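Local coordinates for protein alanine racemase, biosynthetic (PDB 6A2F) that is a biosynthetic alanine racemase, a pyridoxal phosphate enzyme with a TIM-barrel-type N-terminal domain and a separate C-terminal domain, at residues A[160-163]-A[169-172]. Numbering follows the deposited sequence.
Sequences FACA and PLTE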
ATOM      1  N   PHE A 160      -9.715 -22.661   4.251  1.00 13.17           N
ATOM      2  CA  PHE A 160     -10.201 -22.916   2.886  1.00 13.51           C
ATOM      3  C   PHE A 160      -9.454 -22.098   1.843  1.00 13.76           C
ATOM      4  O   PHE A 160      -9.005 -20.991   2.130  1.00 13.95           O
ATOM      5  CB  PHE A 160     -11.686 -22.565   2.765  1.00 13.46           C
ATOM      6  CG  PHE A 160     -12.616 -23.560   3.401  1.00 13.50           C
ATOM      7  CD1 PHE A 160     -12.685 -24.873   2.941  1.00 13.42           C
ATOM      8  CD2 PHE A 160     -13.463 -23.169   4.436  1.00 13.47           C
ATOM      9  CE1 PHE A 160     -13.562 -25.780   3.514  1.00 13.39           C
ATOM     10  CE2 PHE A 160     -14.344 -24.073   5.011  1.00 13.45           C
ATOM     11  CZ  PHE A 160     -14.394 -25.380   4.551  1.00 13.47           C
ATOM     12  N   ALA A 161      -9.349 -22.632   0.628  1.00 14.08           N
ATOM     13  CA  ALA A 161      -8.719 -21.910  -0.488  1.00 14.44           C
ATOM     14  C   ALA A 161      -9.724 -21.239  -1.435  1.00 14.68           C
ATOM     15  O   ALA A 161      -9.381 -20.286  -2.139  1.00 14.43           O
ATOM     16  CB  ALA A 161      -7.795 -22.839  -1.271  1.00 14.20           C
ATOM     17  N   CYS A 162     -10.954 -21.746  -1.458  1.00 15.20           N
ATOM     18  CA  CYS A 162     -11.936 -21.326  -2.459  1.00 16.04           C
ATOM     19  C   CYS A 162     -13.351 -21.189  -1.901  1.00 16.71           C
ATOM     20  O   CYS A 162     -14.327 -21.239  -2.659  1.00 16.68           O
ATOM     21  CB  CYS A 162     -11.962 -22.304  -3.640  1.00 15.90           C
ATOM     22  SG  CYS A 162     -10.365 -22.709  -4.374  1.00 15.99           S
ATOM     23  N   ALA A 163     -13.467 -21.007  -0.589  1.00 17.40           N
ATOM     24  CA  ALA A 163     -14.772 -20.814   0.039  1.00 18.55           C
ATOM     25  C   ALA A 163     -15.514 -19.583  -0.506  1.00 19.58           C
ATOM     26  O   ALA A 163     -16.716 -19.431  -0.283  1.00 19.62           O
ATOM     27  CB  ALA A 163     -14.632 -20.738   1.553  1.00 18.32           C
ATOM     28  N   PRO A 169     -15.018 -27.740  -5.970  1.00 27.30           N
ATOM     29  CA  PRO A 169     -14.639 -29.111  -5.606  1.00 26.88           C
ATOM     30  C   PRO A 169     -13.667 -29.201  -4.422  1.00 26.22           C
ATOM     31  O   PRO A 169     -13.834 -30.072  -3.563  1.00 26.05           O
ATOM     32  CB  PRO A 169     -13.976 -29.655  -6.888  1.00 27.22           C
ATOM     33  CG  PRO A 169     -13.878 -28.499  -7.839  1.00 27.24           C
ATOM     34  CD  PRO A 169     -14.952 -27.540  -7.429  1.00 27.14           C
ATOM     35  N   LEU A 170     -12.678 -28.307  -4.377  1.00 25.47           N
ATOM     36  CA  LEU A 170     -11.645 -28.322  -3.333  1.00 24.86           C
ATOM     37  C   LEU A 170     -12.192 -28.047  -1.925  1.00 24.84           C
ATOM     38  O   LEU A 170     -11.648 -28.552  -0.936  1.00 24.64           O
ATOM     39  CB  LEU A 170     -10.513 -27.345  -3.678  1.00 24.17           C
ATOM     40  CG  LEU A 170      -9.261 -27.308  -2.792  1.00 23.83           C
ATOM     41  CD1 LEU A 170      -8.505 -28.632  -2.823  1.00 23.35           C
ATOM     42  CD2 LEU A 170      -8.354 -26.163  -3.214  1.00 23.68           C
ATOM     43  N   THR A 171     -13.262 -27.254  -1.852  1.00 24.79           N
ATOM     44  CA  THR A 171     -13.947 -26.953  -0.592  1.00 24.85           C
ATOM     45  C   THR A 171     -14.444 -28.227   0.094  1.00 25.01           C
ATOM     46  O   THR A 171     -14.299 -28.376   1.310  1.00 24.95           O
ATOM     47  CB  THR A 171     -15.120 -25.969  -0.810  1.00 25.01           C
ATOM     48  OG1 THR A 171     -14.623 -24.757  -1.388  1.00 25.38           O
ATOM     49  CG2 THR A 171     -15.824 -25.637   0.502  1.00 24.91           C
ATOM     50  N   GLU A 172     -15.024 -29.139  -0.690  1.00 25.41           N
ATOM     51  CA  GLU A 172     -15.488 -30.431  -0.171  1.00 25.61           C
ATOM     52  C   GLU A 172     -14.309 -31.302   0.259  1.00 25.24           C
ATOM     53  O   GLU A 172     -14.344 -31.913   1.330  1.00 24.71           O
ATOM     54  CB  GLU A 172     -16.381 -31.156  -1.196  1.00 26.06           C
ATOM     55  CG  GLU A 172     -17.052 -32.439  -0.697  1.00 26.56           C
ATOM     56  CD  GLU A 172     -17.942 -32.237   0.527  1.00 27.32           C
ATOM     57  OE1 GLU A 172     -17.952 -33.120   1.413  1.00 27.39           O
ATOM     58  OE2 GLU A 172     -18.638 -31.200   0.615  1.00 27.78           O
TER
HETATM   59  O   HOH W   1     -11.927 -24.104  -0.248  1.00 15.42           O
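The phenyl ring of F160 meets T171, and the two side chains cross at about a right angle. F160 CE1 lies 3.5 Å from the backbone O of T171, which sits at the ring edge close to the ring plane. The same ring carbon is 3.8 Å from T171 CG2, which lies well above the ring plane, just outside the CD1-CE1 bond. T171 OG1 lies anti to its own carbonyl carbon (chi1 -59°), and the methyl takes the branch anti to the backbone N. This splits the residue's work: CG2 serves the ring while OG1 turns to a water. Water 1 accepts a hydrogen bond from C162 N at 2.8 Å and hydrogen-bonds T171 OG1 at 3.0 Å. It thus ties the loop backbone to the helix. The loop follows strand 151-157 and leads into helix 169-179, so the contact belongs to a beta-to-alpha connection at the C-terminal end of a barrel strand, the end where TIM barrels carry their active sites. The side chain of A161 is about 9 Å from a bound D-lysine. Beyond the water, L170 adds a second apolar patch. Its CG is anti to the backbone N (chi1 -174°), and chi2 of 63° sends CD2, anti to CA, to the loop. L170 CD2 touches A161 CB at 3.9 Å and has C162 SG at 4.2 Å. The second subunit packs here too: A161 on its G253, C162 on its G255 and L170 on its S251. The A161 backbone also hydrogen-bonds to it. Within the chain, A161 N hydrogen-bonds Q174 OE1 further along the helix.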